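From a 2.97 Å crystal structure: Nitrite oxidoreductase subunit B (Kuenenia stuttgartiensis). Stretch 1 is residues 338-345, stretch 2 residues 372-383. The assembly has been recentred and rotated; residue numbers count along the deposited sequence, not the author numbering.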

# COMPACT_ATOMS: atom_id res chain seq x y z
N LEU A 338 -6.56 24.75 -18.48
CA LEU A 338 -6.08 24.05 -17.29
C LEU A 338 -6.28 22.55 -17.40
O LEU A 338 -5.39 21.77 -17.05
CB LEU A 338 -6.77 24.58 -16.03
CG LEU A 338 -6.40 23.81 -14.77
CD1 LEU A 338 -5.03 24.22 -14.27
CD2 LEU A 338 -7.44 23.98 -13.68
N LEU A 339 -7.45 22.12 -17.91
CA LEU A 339 -7.70 20.69 -18.05
C LEU A 339 -6.70 20.05 -19.01
O LEU A 339 -6.28 18.91 -18.81
CB LEU A 339 -9.13 20.45 -18.54
CG LEU A 339 -9.54 18.99 -18.71
CD1 LEU A 339 -9.47 18.25 -17.39
CD2 LEU A 339 -10.94 18.89 -19.31
N ALA A 340 -6.30 20.78 -20.05
CA ALA A 340 -5.28 20.28 -20.96
C ALA A 340 -3.92 20.23 -20.27
O ALA A 340 -3.15 19.29 -20.48
CB ALA A 340 -5.22 21.13 -22.22
N VAL A 341 -3.62 21.23 -19.44
CA VAL A 341 -2.35 21.24 -18.72
C VAL A 341 -2.35 20.18 -17.63
O VAL A 341 -1.34 19.53 -17.37
CB VAL A 341 -2.06 22.65 -18.16
CG1 VAL A 341 -0.91 22.61 -17.17
CG2 VAL A 341 -1.75 23.62 -19.29
N MET A 342 -3.50 19.99 -16.97
CA MET A 342 -3.60 18.92 -15.98
C MET A 342 -3.48 17.55 -16.62
O MET A 342 -2.99 16.61 -15.99
CB MET A 342 -4.92 19.03 -15.21
CG MET A 342 -4.98 20.20 -14.24
SD MET A 342 -6.37 20.06 -13.10
CE MET A 342 -7.75 20.28 -14.22
N SER A 343 -3.92 17.41 -17.87
CA SER A 343 -3.75 16.17 -18.61
C SER A 343 -2.32 15.94 -19.06
O SER A 343 -2.05 14.93 -19.72
CB SER A 343 -4.69 16.15 -19.82
OG SER A 343 -6.04 16.18 -19.41
N LEU A 344 -1.40 16.86 -18.75
CA LEU A 344 0.01 16.70 -19.04
C LEU A 344 0.78 16.06 -17.89
O LEU A 344 1.93 15.64 -18.09
CB LEU A 344 0.63 18.06 -19.39
CG LEU A 344 2.03 18.11 -19.99
CD1 LEU A 344 2.05 17.48 -21.37
CD2 LEU A 344 2.52 19.55 -20.05
N PHE A 345 0.18 15.97 -16.71
CA PHE A 345 0.88 15.46 -15.54
C PHE A 345 1.20 13.98 -15.70
O PHE A 345 0.34 13.18 -16.06
CB PHE A 345 0.03 15.66 -14.28
CG PHE A 345 -0.04 17.09 -13.80
CD1 PHE A 345 0.41 18.14 -14.59
CD2 PHE A 345 -0.56 17.38 -12.55
CE1 PHE A 345 0.34 19.44 -14.14
CE2 PHE A 345 -0.63 18.68 -12.09
CZ PHE A 345 -0.18 19.71 -12.89
N LYS A 372 -21.06 26.86 -16.02
CA LYS A 372 -21.07 25.97 -17.18
C LYS A 372 -19.68 25.45 -17.51
O LYS A 372 -18.72 26.21 -17.60
CB LYS A 372 -21.65 26.70 -18.38
CG LYS A 372 -21.37 26.06 -19.73
CD LYS A 372 -22.31 26.61 -20.79
CE LYS A 372 -21.67 26.59 -22.17
NZ LYS A 372 -22.49 25.81 -23.13
N PHE A 373 -19.59 24.12 -17.67
CA PHE A 373 -18.35 23.43 -18.01
C PHE A 373 -18.48 22.80 -19.39
O PHE A 373 -19.42 22.03 -19.63
CB PHE A 373 -18.02 22.36 -16.97
CG PHE A 373 -16.89 21.45 -17.37
CD1 PHE A 373 -15.57 21.87 -17.24
CD2 PHE A 373 -17.14 20.19 -17.88
CE1 PHE A 373 -14.53 21.03 -17.61
CE2 PHE A 373 -16.11 19.36 -18.26
CZ PHE A 373 -14.80 19.78 -18.12
N THR A 374 -17.54 23.10 -20.28
CA THR A 374 -17.44 22.47 -21.58
C THR A 374 -16.07 21.83 -21.72
O THR A 374 -15.06 22.37 -21.27
CB THR A 374 -17.67 23.45 -22.74
OG1 THR A 374 -16.54 24.32 -22.87
CG2 THR A 374 -18.93 24.27 -22.51
N MET A 375 -16.04 20.65 -22.34
CA MET A 375 -14.81 19.88 -22.46
C MET A 375 -14.59 19.50 -23.91
O MET A 375 -15.51 19.01 -24.58
CB MET A 375 -14.87 18.61 -21.59
CG MET A 375 -13.64 17.72 -21.70
SD MET A 375 -13.77 16.27 -20.65
CE MET A 375 -15.10 15.38 -21.45
N TYR A 376 -13.36 19.72 -24.38
CA TYR A 376 -12.95 19.44 -25.75
C TYR A 376 -11.83 18.41 -25.71
O TYR A 376 -11.10 18.31 -24.72
CB TYR A 376 -12.46 20.73 -26.44
CG TYR A 376 -13.40 21.91 -26.31
CD1 TYR A 376 -14.18 22.32 -27.38
CD2 TYR A 376 -13.50 22.61 -25.12
CE1 TYR A 376 -15.05 23.41 -27.26
CE2 TYR A 376 -14.36 23.69 -24.99
CZ TYR A 376 -15.13 24.08 -26.06
OH TYR A 376 -15.99 25.15 -25.94
N ASN A 377 -11.72 17.60 -26.76
CA ASN A 377 -10.66 16.59 -26.81
C ASN A 377 -9.39 17.20 -27.42
O ASN A 377 -8.96 16.86 -28.53
CB ASN A 377 -11.11 15.36 -27.57
CG ASN A 377 -10.03 14.27 -27.60
OD1 ASN A 377 -10.00 13.37 -26.77
ND2 ASN A 377 -9.13 14.38 -28.56
N ASP A 378 -8.79 18.11 -26.68
CA ASP A 378 -7.59 18.77 -27.19
C ASP A 378 -6.38 17.87 -27.00
O ASP A 378 -6.37 16.95 -26.18
CB ASP A 378 -7.32 20.09 -26.50
CG ASP A 378 -8.55 20.97 -26.38
OD1 ASP A 378 -9.33 21.07 -27.34
OD2 ASP A 378 -8.72 21.58 -25.31
N THR A 379 -5.37 18.13 -27.81
CA THR A 379 -4.10 17.43 -27.75
C THR A 379 -3.08 18.39 -27.14
O THR A 379 -2.74 19.41 -27.74
CB THR A 379 -3.66 16.98 -29.14
OG1 THR A 379 -4.55 15.97 -29.62
CG2 THR A 379 -2.25 16.45 -29.11
N VAL A 380 -2.61 18.07 -25.93
CA VAL A 380 -1.62 18.89 -25.25
C VAL A 380 -0.24 18.35 -25.59
O VAL A 380 -0.03 17.13 -25.69
CB VAL A 380 -1.86 18.91 -23.72
CG1 VAL A 380 -1.73 17.51 -23.12
CG2 VAL A 380 -0.92 19.89 -23.04
N ILE A 381 0.71 19.26 -25.79
CA ILE A 381 2.05 18.91 -26.26
C ILE A 381 3.07 19.58 -25.36
O ILE A 381 2.94 20.76 -25.02
CB ILE A 381 2.26 19.34 -27.73
CG1 ILE A 381 1.21 18.70 -28.64
CG2 ILE A 381 3.65 18.98 -28.20
CD1 ILE A 381 1.11 19.35 -30.00
N GLY A 382 4.09 18.83 -24.98
CA GLY A 382 5.17 19.34 -24.15
C GLY A 382 6.49 19.31 -24.88
O GLY A 382 6.76 18.38 -25.65
N PHE A 383 7.32 20.32 -24.63
CA PHE A 383 8.60 20.47 -25.31
C PHE A 383 9.74 20.52 -24.29
O PHE A 383 9.56 20.90 -23.14
CB PHE A 383 8.63 21.72 -26.19
CG PHE A 383 7.50 21.79 -27.17
CD1 PHE A 383 7.59 21.15 -28.39
CD2 PHE A 383 6.35 22.49 -26.85
CE1 PHE A 383 6.54 21.21 -29.29
CE2 PHE A 383 5.31 22.55 -27.75
CZ PHE A 383 5.40 21.91 -28.97

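No hydrogen bond crosses between these two stretches; the last turn of a helix and the strands beside it meet through van der Waals packing, mostly between apolar side chains, with valine methyls also lying against backbone carbonyls, and one small valine carries most of the strand side. Val380 gives up more surface than any other residue here, and it reaches three residues of stretch 1. Its CG2 lies 3.4 Å from Ala340 O, its CG1 is 4.2 Å from Leu344 CD1, and the same CG1 comes within 4.3 Å of Ser343 O.

The backbones come close where the helix residue is small. Ala340 CA and Val380 CA are 5.8 Å apart, and Ala340 CB meets Val380 CB at 4.3 Å, a short side chain against a branched one. At Leu339 and Met375 the CA atoms stand 8.4 Å apart, and longer side chains span the gap: Leu339 CD2 sits 3.8 Å from Met375 CG and 4.1 Å from Phe373 CZ, touching the phenyl ring at its edge, near the ring plane. The CA-to-CB bond of Phe373 points sideways to stretch 1, but the end of its side chain comes nearer.

Strand alternation sets the pattern around Val380. Its CB points toward stretch 1, while those of Thr379 and Ile381 point away. Gly382 is next on the facing side and has no side chain; an ideal CB there would lie 3.7 Å from Leu344 CD1, which instead approaches the backbone, 4.4 Å from Gly382 N.

Stretch 1 satisfies much of its own polarity. Met342 N bonds to Leu338 O at 2.6 Å and Ser343 N to Leu339 O at 3.0 Å, after which a type I turn runs from Met342 to Phe345. Ser343 OG also donates to Leu339 O, at 2.8 Å, so this buried hydroxyl is paired within its own stretch, while aliphatic and aromatic carbons make most of the contact across.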